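Local coordinates for glycoside hydrolase family 5 (PDB 6LA0), which acts as a secreted fungal rutinosidase, a glycosidase that cleaves rutinose from plant glycosides, and belongs with, and may act like, the exo-1,3-beta-glucanases, at residues A19-L24 with V85-P91; F266-S272 with Q302-S308; R312-V316 with Y357-Y363. All coordinates share one frame; numbering follows the deposited sequence.

Contact 1. Residues A19-L24 with V85-P91; sequences ANGVNL and VGVLRIP
Asn23 turns its amide CG away from its own carbonyl carbon (chi1 -75°), and Arg89 sends CG anti to its backbone N (chi1 -176°) along a straight chain to NE. The two polar side chains therefore run side by side on one face of a pair of parallel strands, 19-23 and 87-91. These are the first two strands of the TIM barrel of glycoside hydrolase family 5, joined by a beta-alpha-beta connection that includes helix 74-81. Arg89 NH1 donates to Asn23 OD1 at 3.0 Å. The amide and guanidinium planes stand 89° apart, and OD1 sits at the edge of the guanidinium, slightly out of its plane. This bond is one of several: Arg89 also forms salt bridges to Glu187 and Glu298 and bonds Asn190, while Asn23 ND2 donates to Gly297 O. Arginine's length lets it reach acidic partners across the barrel, and the short asparagine amide beside it both accepts through OD1 and donates through ND2.

The other face is apolar. Val22 CG2 meets Leu88 CD2 at 4.0 Å, and both lie against Leu80 of helix 74-81, as branched aliphatic groups do between barrel and helix. Beyond the strand end Leu24 CD1 lies beside Ile90 CD1, also 4.0 Å away.

The backbones are joined at both ends. Gly86 N bonds Asn20 O at 2.9 Å; next, Val22 N makes a weak bond to Val87 O; further on, Arg89 N bonds Val22 O at 3.0 Å and Leu24 N bonds Arg89 O at 2.8 Å. Gly21, having no side chain, lets Val87 O come within 3.2 Å of its CA in a CA-H...O contact. Just past the end of strand 19-23, one water donates to both Leu24 O and Pro91 O, lying 2.8 Å from Leu24 O.

Contact 2. Residues F266-S272 with Q302-S308; sequences FERNVTS and QTLYQNS. With NAG (2-acetamido-2-deoxy-beta-D-glucopyranose), chain G.
Ser272 OG accepts the backbone N-H of Ser308 at 3.1 Å in a bent bond, a small hydroxyl that fits close against the opposing chain. Two weak backbone bonds accompany it, Tyr305 N to Val270 O and Ser272 N to Gln306 O. The beta-branched Val270 and Thr303 cross at about a right angle, with Val270 CG1 3.8 Å from Thr303 CG2. Asn269 holds CG anti to its backbone N (chi1 -168°), which brings OD1 to the edge of the Tyr305 ring, 3.4 Å from CD2. Its ND2 is bonded covalently to C1 of a GlcNAc, in the sequon Asn269-Val270-Thr271.

A second shell shapes the turn after Thr303. Asn307 grips the backbone of Thr303 with both ends of its amide: OD1 takes the N-H of Thr303 at 3.0 Å on an in-plane lone pair, and ND2 donates to Thr303 O at 2.9 Å. Thr303 OG1 donates to Tyr305 O at 2.7 Å. A water links Ser272 OG to Asn307 OD1, while Asn307 ND2 also reaches Asn344 O.

Side by side, two loops that follow neighbouring strands, 257-265 and 294-303, pack here as beta-alpha loops of a TIM barrel, one of them N-glycosylated.

Contact 3. Residues R312-V316 with Y357-Y363; sequences RERNV and YFIDHGY
Two helix ends pack through aromatic side chains here: the first turn of helix 312-326 meets the closing turn of helix 355-360 and the residues just after it, on the outer layer of the barrel. Arg312, Glu313 and Val316, spaced along one side of helix 312-326, are met by Tyr357, Phe358 and Tyr363.

Glu313 and Tyr363 make a CH-pi contact. Glu313 CB lies 3.6 Å from the centroid of the Tyr363 ring and only 8° off its normal, so the methylene part of an acidic side chain covers a ring face. A water accepts from Glu313 N and also bonds Tyr363 OH, at 2.9 Å from that hydroxyl, thereby using a backbone N-H of the first helical turn.

Arg312 bends at its third torsion (chi3 -68°), which brings its guanidinium beside Tyr357, so that Tyr357 CE1 lies over one guanidinium face with the planes 31° apart. Arg312 NH2 makes a weak bond to Tyr357 OH at 3.2 Å. Its firmer partners lie elsewhere: NE donates to Phe309 O and NH1 to Asp351 O, which together fix the group's orientation. On the Tyr357 ring His361 CD2 sits over the centre, 3.4 Å above the plane.

Tyr363 is delivered by a Schellman motif. Gly362, whose positive phi favours glycine, turns the chain so that Tyr363 N bonds Phe358 O at 2.9 Å, and Gly362 N bonds Ile359 O.

Deeper in, Val316 CG2 packs on Phe358 CE2 at 3.8 Å. Phe358 in turn meets Tyr332 of strand 329-332 edge-to-face and touches Ile301 of strand 294-303, and Val316 touches Trp299 of that strand, while Ile359 of helix 355-360 reaches helix 74-81.

Overall arrangement
Following the chain, the three contacts come in series, none nesting in or crossing another. Contact 1 closes the 60 residues between 19-24 and 85-91, a largely helical excursion, and joins the first strands of the barrel. Contact 2 closes the 29 residues that include helix 275-285, tying together the loops after strands 257-265 and 294-303. Contact 3 then spans 40 residues and brings helix 355-360, near the C terminus, onto helix 312-326. Contacts 2 and 3 touch, Ser272 O probably accepting from Asn315 ND2. Contact 1 lies nearer the core, its nearest atoms about 5 Å from contact 3 and about 12 Å from contact 2.

Contact 1. Residues A19-L24 with V85-P91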
loop_
_atom_site.group_PDB
_atom_site.type_symbol
_atom_site.label_atom_id
_atom_site.label_comp_id
_atom_site.label_asym_id
_atom_site.label_seq_id
_atom_site.Cartn_x
_atom_site.Cartn_y
_atom_site.Cartn_z
ATOM N N ALA A 19 5.800 -3.789 13.746
ATOM C CA ALA A 19 5.605 -2.343 13.733
ATOM C C ALA A 19 4.142 -2.010 13.459
ATOM O O ALA A 19 3.421 -2.776 12.813
ATOM C CB ALA A 19 6.510 -1.665 12.697
ATOM N N ASN A 20 3.721 -0.834 13.933
ATOM C CA ASN A 20 2.386 -0.306 13.672
ATOM C C ASN A 20 2.510 1.053 13.002
ATOM O O ASN A 20 3.322 1.878 13.426
ATOM C CB ASN A 20 1.571 -0.167 14.966
ATOM C CG ASN A 20 1.303 -1.502 15.624
ATOM O OD1 ASN A 20 0.654 -2.372 15.045
ATOM N ND2 ASN A 20 1.814 -1.675 16.838
ATOM N N GLY A 21 1.738 1.276 11.946
ATOM C CA GLY A 21 1.861 2.535 11.237
ATOM C C GLY A 21 0.704 2.813 10.305
ATOM O O GLY A 21 -0.414 2.334 10.504
ATOM N N VAL A 22 0.983 3.623 9.284
ATOM C CA VAL A 22 -0.024 4.034 8.316
ATOM C C VAL A 22 0.560 3.965 6.912
ATOM O O VAL A 22 1.776 3.943 6.718
ATOM C CB VAL A 22 -0.534 5.468 8.598
ATOM C CG1 VAL A 22 -1.085 5.572 10.020
ATOM C CG2 VAL A 22 0.576 6.498 8.346
ATOM N N ASN A 23 -0.340 3.905 5.933
ATOM C CA ASN A 23 -0.028 4.220 4.546
ATOM C C ASN A 23 -0.061 5.731 4.321
ATOM O O ASN A 23 -0.835 6.457 4.950
ATOM C CB ASN A 23 -1.048 3.587 3.605
ATOM C CG ASN A 23 -0.849 2.118 3.442
ATOM O OD1 ASN A 23 -0.088 1.690 2.582
ATOM N ND2 ASN A 23 -1.523 1.327 4.277
ATOM N N LEU A 24 0.771 6.199 3.394
ATOM C CA LEU A 24 0.684 7.574 2.908
ATOM C C LEU A 24 -0.020 7.575 1.551
ATOM O O LEU A 24 0.556 7.885 0.498
ATOM C CB LEU A 24 2.072 8.198 2.823
ATOM C CG LEU A 24 2.887 8.259 4.110
ATOM C CD1 LEU A 24 4.146 9.094 3.861
ATOM C CD2 LEU A 24 2.056 8.840 5.258
ATOM N N VAL A 85 3.796 5.996 15.847
ATOM C CA VAL A 85 3.884 5.309 14.560
ATOM C C VAL A 85 5.332 4.923 14.291
ATOM O O VAL A 85 6.248 5.750 14.413
ATOM C CB VAL A 85 3.317 6.190 13.438
ATOM C CG1 VAL A 85 3.796 5.699 12.074
ATOM C CG2 VAL A 85 1.801 6.195 13.508
ATOM N N GLY A 86 5.545 3.653 13.928
ATOM C CA GLY A 86 6.886 3.162 13.697
ATOM C C GLY A 86 7.181 2.696 12.282
ATOM O O GLY A 86 8.305 2.269 12.008
ATOM N N VAL A 87 6.200 2.765 11.381
ATOM C CA VAL A 87 6.381 2.309 10.005
ATOM C C VAL A 87 5.480 3.127 9.084
ATOM O O VAL A 87 4.328 3.426 9.414
ATOM C CB VAL A 87 6.117 0.790 9.867
ATOM C CG1 VAL A 87 4.701 0.449 10.303
ATOM C CG2 VAL A 87 6.329 0.345 8.429
ATOM N N LEU A 88 6.026 3.508 7.932
ATOM C CA LEU A 88 5.286 4.210 6.888
ATOM C C LEU A 88 5.322 3.361 5.626
ATOM O O LEU A 88 6.406 3.011 5.144
ATOM C CB LEU A 88 5.879 5.597 6.608
ATOM C CG LEU A 88 5.925 6.613 7.756
ATOM C CD1 LEU A 88 6.719 7.839 7.342
ATOM C CD2 LEU A 88 4.518 6.996 8.216
ATOM N N ARG A 89 4.145 3.019 5.099
ATOM C CA ARG A 89 4.030 2.419 3.774
ATOM C C ARG A 89 3.700 3.529 2.785
ATOM O O ARG A 89 2.702 4.238 2.953
ATOM C CB ARG A 89 2.959 1.333 3.722
ATOM C CG ARG A 89 2.885 0.608 2.370
ATOM C CD ARG A 89 2.033 -0.663 2.493
ATOM N NE ARG A 89 1.905 -1.431 1.247
ATOM C CZ ARG A 89 0.837 -1.412 0.454
ATOM N NH1 ARG A 89 -0.188 -0.636 0.746
ATOM N NH2 ARG A 89 0.791 -2.171 -0.640
ATOM N N ILE A 90 4.526 3.667 1.755
ATOM C CA ILE A 90 4.461 4.792 0.831
ATOM C C ILE A 90 4.238 4.249 -0.576
ATOM O O ILE A 90 5.182 3.825 -1.248
ATOM C CB ILE A 90 5.736 5.648 0.907
ATOM C CG1 ILE A 90 6.117 5.876 2.377
ATOM C CG2 ILE A 90 5.550 6.969 0.136
ATOM C CD1 ILE A 90 7.229 6.883 2.590
ATOM N N PRO A 91 2.999 4.245 -1.058
ATOM C CA PRO A 91 2.747 3.861 -2.453
ATOM C C PRO A 91 3.302 4.884 -3.443
ATOM O O PRO A 91 3.150 6.097 -3.269
ATOM C CB PRO A 91 1.211 3.796 -2.525
ATOM C CG PRO A 91 0.784 3.540 -1.114
ATOM C CD PRO A 91 1.749 4.331 -0.278
HETATM O O HOH W 1 1.484 7.884 -2.140
#

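Contact 2. Residues F266-S272 with Q302-S308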
loop_
_atom_site.group_PDB
_atom_site.type_symbol
_atom_site.label_atom_id
_atom_site.label_comp_id
_atom_site.label_asym_id
_atom_site.label_seq_id
_atom_site.Cartn_x
_atom_site.Cartn_y
_atom_site.Cartn_z
ATOM N N PHE A 266 -15.664 -3.163 3.815
ATOM C CA PHE A 266 -16.731 -2.293 3.323
ATOM C C PHE A 266 -17.654 -2.976 2.312
ATOM O O PHE A 266 -18.721 -2.427 2.010
ATOM C CB PHE A 266 -16.137 -1.008 2.723
ATOM C CG PHE A 266 -15.130 -1.251 1.630
ATOM C CD1 PHE A 266 -15.526 -1.301 0.300
ATOM C CD2 PHE A 266 -13.786 -1.418 1.936
ATOM C CE1 PHE A 266 -14.591 -1.515 -0.720
ATOM C CE2 PHE A 266 -12.835 -1.640 0.914
ATOM C CZ PHE A 266 -13.246 -1.689 -0.412
ATOM N N GLU A 267 -17.300 -4.151 1.788
ATOM C CA GLU A 267 -18.236 -4.912 0.963
ATOM C C GLU A 267 -18.561 -6.283 1.559
ATOM O O GLU A 267 -19.060 -7.165 0.850
ATOM C CB GLU A 267 -17.713 -5.058 -0.468
ATOM C CG GLU A 267 -16.199 -5.070 -0.603
ATOM C CD GLU A 267 -15.739 -4.868 -2.039
ATOM O OE1 GLU A 267 -14.542 -5.111 -2.334
ATOM O OE2 GLU A 267 -16.576 -4.452 -2.872
ATOM N N ARG A 268 -18.319 -6.481 2.852
ATOM C CA ARG A 268 -18.679 -7.718 3.528
ATOM C C ARG A 268 -19.825 -7.502 4.509
ATOM O O ARG A 268 -19.923 -6.444 5.148
ATOM C CB ARG A 268 -17.471 -8.303 4.252
ATOM C CG ARG A 268 -16.526 -9.014 3.298
ATOM C CD ARG A 268 -15.113 -9.041 3.842
ATOM N NE ARG A 268 -14.985 -9.964 4.959
ATOM C CZ ARG A 268 -13.904 -10.056 5.726
ATOM N NH1 ARG A 268 -12.842 -9.281 5.498
ATOM N NH2 ARG A 268 -13.891 -10.928 6.716
ATOM N N ASN A 269 -20.679 -8.518 4.640
ATOM C CA ASN A 269 -21.848 -8.451 5.512
ATOM C C ASN A 269 -21.433 -8.502 6.977
ATOM O O ASN A 269 -21.425 -9.567 7.601
ATOM C CB ASN A 269 -22.832 -9.579 5.191
ATOM C CG ASN A 269 -24.193 -9.385 5.856
ATOM O OD1 ASN A 269 -24.340 -8.585 6.786
ATOM N ND2 ASN A 269 -25.198 -10.123 5.380
ATOM N N VAL A 270 -21.134 -7.331 7.529
ATOM C CA VAL A 270 -20.647 -7.167 8.892
ATOM C C VAL A 270 -21.045 -5.762 9.327
ATOM O O VAL A 270 -21.264 -4.882 8.489
ATOM C CB VAL A 270 -19.112 -7.416 8.961
ATOM C CG1 VAL A 270 -18.346 -6.418 8.090
ATOM C CG2 VAL A 270 -18.594 -7.410 10.398
ATOM N N THR A 271 -21.175 -5.558 10.635
ATOM C CA THR A 271 -21.570 -4.278 11.209
ATOM C C THR A 271 -20.471 -3.776 12.131
ATOM O O THR A 271 -19.580 -4.530 12.536
ATOM C CB THR A 271 -22.882 -4.381 12.004
ATOM O OG1 THR A 271 -22.700 -5.271 13.112
ATOM C CG2 THR A 271 -24.004 -4.907 11.127
ATOM N N SER A 272 -20.535 -2.490 12.473
ATOM C CA SER A 272 -19.581 -1.957 13.443
ATOM C C SER A 272 -19.642 -2.745 14.759
ATOM O O SER A 272 -18.607 -3.019 15.387
ATOM C CB SER A 272 -19.862 -0.467 13.673
ATOM O OG SER A 272 -19.453 0.284 12.534
ATOM N N GLN A 302 -14.297 0.627 7.969
ATOM C CA GLN A 302 -15.648 0.799 7.437
ATOM C C GLN A 302 -16.245 -0.558 7.113
ATOM O O GLN A 302 -15.591 -1.393 6.484
ATOM C CB GLN A 302 -15.678 1.668 6.180
ATOM C CG GLN A 302 -17.112 1.892 5.710
ATOM C CD GLN A 302 -17.255 2.261 4.253
ATOM O OE1 GLN A 302 -16.370 2.891 3.650
ATOM N NE2 GLN A 302 -18.385 1.875 3.667
ATOM N N THR A 303 -17.485 -0.787 7.547
ATOM C CA THR A 303 -18.183 -2.029 7.254
ATOM C C THR A 303 -19.260 -1.756 6.215
ATOM O O THR A 303 -19.626 -0.606 5.960
ATOM C CB THR A 303 -18.789 -2.634 8.527
ATOM O OG1 THR A 303 -19.707 -1.695 9.106
ATOM C CG2 THR A 303 -17.684 -2.935 9.530
ATOM N N LEU A 304 -19.752 -2.819 5.580
ATOM C CA LEU A 304 -20.794 -2.603 4.586
ATOM C C LEU A 304 -22.057 -2.034 5.228
ATOM O O LEU A 304 -22.669 -1.107 4.680
ATOM C CB LEU A 304 -21.102 -3.895 3.837
ATOM C CG LEU A 304 -22.225 -3.817 2.803
ATOM C CD1 LEU A 304 -21.897 -2.785 1.730
ATOM C CD2 LEU A 304 -22.454 -5.182 2.183
ATOM N N TYR A 305 -22.436 -2.539 6.410
ATOM C CA TYR A 305 -23.689 -2.157 7.067
ATOM C C TYR A 305 -23.463 -1.492 8.423
ATOM O O TYR A 305 -22.453 -1.725 9.093
ATOM C CB TYR A 305 -24.601 -3.377 7.265
ATOM C CG TYR A 305 -25.030 -4.042 5.983
ATOM C CD1 TYR A 305 -25.798 -3.360 5.052
ATOM C CD2 TYR A 305 -24.654 -5.351 5.698
ATOM C CE1 TYR A 305 -26.189 -3.966 3.875
ATOM C CE2 TYR A 305 -25.045 -5.963 4.522
ATOM C CZ TYR A 305 -25.814 -5.263 3.619
ATOM O OH TYR A 305 -26.211 -5.854 2.444
ATOM N N GLN A 306 -24.415 -0.627 8.800
ATOM C CA GLN A 306 -24.569 -0.097 10.157
ATOM C C GLN A 306 -23.264 0.444 10.743
ATOM O O GLN A 306 -22.802 0.015 11.800
ATOM C CB GLN A 306 -25.170 -1.165 11.072
ATOM C CG GLN A 306 -26.619 -1.440 10.768
ATOM C CD GLN A 306 -27.226 -2.417 11.738
ATOM O OE1 GLN A 306 -27.635 -2.040 12.839
ATOM N NE2 GLN A 306 -27.287 -3.686 11.341
ATOM N N ASN A 307 -22.689 1.434 10.058
ATOM C CA ASN A 307 -21.479 2.060 10.569
ATOM C C ASN A 307 -21.795 2.970 11.749
ATOM O O ASN A 307 -22.789 3.704 11.735
ATOM C CB ASN A 307 -20.791 2.864 9.473
ATOM C CG ASN A 307 -20.084 1.983 8.467
ATOM O OD1 ASN A 307 -18.965 1.513 8.705
ATOM N ND2 ASN A 307 -20.743 1.737 7.337
ATOM N N SER A 308 -20.911 2.962 12.750
ATOM C CA SER A 308 -21.164 3.662 14.006
ATOM C C SER A 308 -19.992 4.569 14.352
ATOM O O SER A 308 -18.861 4.089 14.496
ATOM C CB SER A 308 -21.407 2.650 15.136
ATOM O OG SER A 308 -21.002 3.197 16.375
HETATM C C1 NAG G . -26.521 -10.037 5.956
HETATM C C2 NAG G . -27.637 -10.510 5.016
HETATM C C3 NAG G . -28.989 -10.449 5.727
HETATM C C4 NAG G . -28.938 -11.214 7.042
HETATM C C5 NAG G . -27.785 -10.711 7.902
HETATM C C6 NAG G . -27.599 -11.516 9.165
HETATM C C7 NAG G . -27.893 -10.254 2.589
HETATM C C8 NAG G . -27.896 -9.296 1.434
HETATM N N2 NAG G . -27.666 -9.721 3.794
HETATM O O3 NAG G . -30.000 -10.991 4.882
HETATM O O4 NAG G . -30.156 -11.055 7.764
HETATM O O5 NAG G . -26.553 -10.809 7.173
HETATM O O6 NAG G . -26.226 -11.809 9.386
HETATM O O7 NAG G . -28.086 -11.453 2.437
HETATM O O HOH W 2 -17.279 1.054 11.112
#

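Contact 3. Residues R312-V316 with Y357-Y363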
loop_
_atom_site.group_PDB
_atom_site.type_symbol
_atom_site.label_atom_id
_atom_site.label_comp_id
_atom_site.label_asym_id
_atom_site.label_seq_id
_atom_site.Cartn_x
_atom_site.Cartn_y
_atom_site.Cartn_z
ATOM N N ARG A 312 -15.858 3.635 16.733
ATOM C CA ARG A 312 -14.620 3.746 15.965
ATOM C C ARG A 312 -13.391 3.493 16.830
ATOM O O ARG A 312 -12.445 2.818 16.397
ATOM C CB ARG A 312 -14.520 5.120 15.304
ATOM C CG ARG A 312 -15.544 5.327 14.204
ATOM C CD ARG A 312 -15.476 6.743 13.631
ATOM N NE ARG A 312 -15.906 7.757 14.592
ATOM C CZ ARG A 312 -15.863 9.064 14.355
ATOM N NH1 ARG A 312 -15.416 9.508 13.187
ATOM N NH2 ARG A 312 -16.272 9.922 15.281
ATOM N N GLU A 313 -13.371 4.037 18.047
ATOM C CA GLU A 313 -12.194 3.864 18.891
ATOM C C GLU A 313 -11.997 2.393 19.257
ATOM O O GLU A 313 -10.879 1.856 19.167
ATOM C CB GLU A 313 -12.313 4.727 20.146
ATOM C CG GLU A 313 -11.121 4.573 21.078
ATOM C CD GLU A 313 -11.270 5.357 22.357
ATOM O OE1 GLU A 313 -12.419 5.482 22.852
ATOM O OE2 GLU A 313 -10.229 5.830 22.875
ATOM N N ARG A 314 -13.077 1.720 19.664
ATOM C CA ARG A 314 -12.966 0.312 20.033
ATOM C C ARG A 314 -12.494 -0.523 18.849
ATOM O O ARG A 314 -11.588 -1.362 18.983
ATOM C CB ARG A 314 -14.314 -0.200 20.571
ATOM C CG ARG A 314 -14.299 -1.687 20.979
ATOM C CD ARG A 314 -15.692 -2.303 21.038
ATOM N NE ARG A 314 -16.239 -2.601 19.709
ATOM C CZ ARG A 314 -17.386 -3.245 19.493
ATOM N NH1 ARG A 314 -18.101 -3.707 20.518
ATOM N NH2 ARG A 314 -17.809 -3.458 18.252
ATOM N N ASN A 315 -13.041 -0.250 17.661
ATOM C CA ASN A 315 -12.785 -1.101 16.504
ATOM C C ASN A 315 -11.375 -0.902 15.932
ATOM O O ASN A 315 -10.709 -1.887 15.582
ATOM C CB ASN A 315 -13.864 -0.859 15.442
ATOM C CG ASN A 315 -15.245 -1.382 15.865
ATOM O OD1 ASN A 315 -15.370 -2.241 16.754
ATOM N ND2 ASN A 315 -16.287 -0.876 15.213
ATOM N N VAL A 316 -10.889 0.342 15.819
ATOM C CA VAL A 316 -9.523 0.520 15.318
ATOM C C VAL A 316 -8.528 -0.085 16.301
ATOM O O VAL A 316 -7.533 -0.705 15.898
ATOM C CB VAL A 316 -9.211 2.007 15.013
ATOM C CG1 VAL A 316 -9.115 2.850 16.283
ATOM C CG2 VAL A 316 -7.899 2.126 14.231
ATOM N N TYR A 357 -7.950 11.662 12.366
ATOM C CA TYR A 357 -9.021 11.913 13.326
ATOM C C TYR A 357 -8.868 11.035 14.566
ATOM O O TYR A 357 -9.076 11.504 15.694
ATOM C CB TYR A 357 -10.373 11.697 12.651
ATOM C CG TYR A 357 -11.551 11.956 13.564
ATOM C CD1 TYR A 357 -12.032 10.960 14.408
ATOM C CD2 TYR A 357 -12.182 13.193 13.584
ATOM C CE1 TYR A 357 -13.096 11.187 15.245
ATOM C CE2 TYR A 357 -13.271 13.424 14.429
ATOM C CZ TYR A 357 -13.714 12.418 15.253
ATOM O OH TYR A 357 -14.797 12.635 16.096
ATOM N N PHE A 358 -8.497 9.760 14.377
ATOM C CA PHE A 358 -8.256 8.882 15.524
ATOM C C PHE A 358 -7.162 9.450 16.422
ATOM O O PHE A 358 -7.272 9.418 17.654
ATOM C CB PHE A 358 -7.842 7.479 15.072
ATOM C CG PHE A 358 -8.773 6.827 14.093
ATOM C CD1 PHE A 358 -10.107 7.178 14.020
ATOM C CD2 PHE A 358 -8.296 5.826 13.245
ATOM C CE1 PHE A 358 -10.963 6.551 13.122
ATOM C CE2 PHE A 358 -9.134 5.204 12.335
ATOM C CZ PHE A 358 -10.471 5.569 12.271
ATOM N N ILE A 359 -6.085 9.961 15.814
ATOM C CA ILE A 359 -5.003 10.574 16.581
ATOM C C ILE A 359 -5.508 11.808 17.314
ATOM O O ILE A 359 -5.215 12.010 18.499
ATOM C CB ILE A 359 -3.832 10.945 15.650
ATOM C CG1 ILE A 359 -3.049 9.703 15.187
ATOM C CG2 ILE A 359 -2.904 11.961 16.332
ATOM C CD1 ILE A 359 -1.909 10.074 14.244
ATOM N N ASP A 360 -6.227 12.683 16.597
ATOM C CA ASP A 360 -6.627 13.972 17.159
ATOM C C ASP A 360 -7.641 13.830 18.292
ATOM O O ASP A 360 -7.726 14.713 19.148
ATOM C CB ASP A 360 -7.216 14.871 16.070
ATOM C CG ASP A 360 -6.164 15.480 15.164
ATOM O OD1 ASP A 360 -4.959 15.472 15.516
ATOM O OD2 ASP A 360 -6.556 15.974 14.087
ATOM N N HIS A 361 -8.396 12.739 18.339
ATOM C CA HIS A 361 -9.401 12.570 19.377
ATOM C C HIS A 361 -9.000 11.516 20.402
ATOM O O HIS A 361 -9.852 11.008 21.134
ATOM C CB HIS A 361 -10.754 12.282 18.727
ATOM C CG HIS A 361 -11.258 13.442 17.920
ATOM N ND1 HIS A 361 -12.279 14.266 18.345
ATOM C CD2 HIS A 361 -10.820 13.962 16.748
ATOM C CE1 HIS A 361 -12.473 15.221 17.452
ATOM N NE2 HIS A 361 -11.602 15.058 16.472
ATOM N N GLY A 362 -7.706 11.200 20.473
ATOM C CA GLY A 362 -7.144 10.414 21.552
ATOM C C GLY A 362 -7.341 8.919 21.474
ATOM O O GLY A 362 -7.213 8.239 22.497
ATOM N N TYR A 363 -7.653 8.375 20.295
ATOM C CA TYR A 363 -7.878 6.940 20.181
ATOM C C TYR A 363 -6.583 6.126 20.165
ATOM O O TYR A 363 -6.615 4.930 20.490
ATOM C CB TYR A 363 -8.650 6.613 18.897
ATOM C CG TYR A 363 -10.027 7.230 18.733
ATOM C CD1 TYR A 363 -10.608 8.020 19.728
ATOM C CD2 TYR A 363 -10.756 7.004 17.576
ATOM C CE1 TYR A 363 -11.887 8.573 19.550
ATOM C CE2 TYR A 363 -12.020 7.544 17.397
ATOM C CZ TYR A 363 -12.582 8.326 18.379
ATOM O OH TYR A 363 -13.845 8.856 18.172
HETATM O O HOH W 3 -15.344 6.456 18.764
#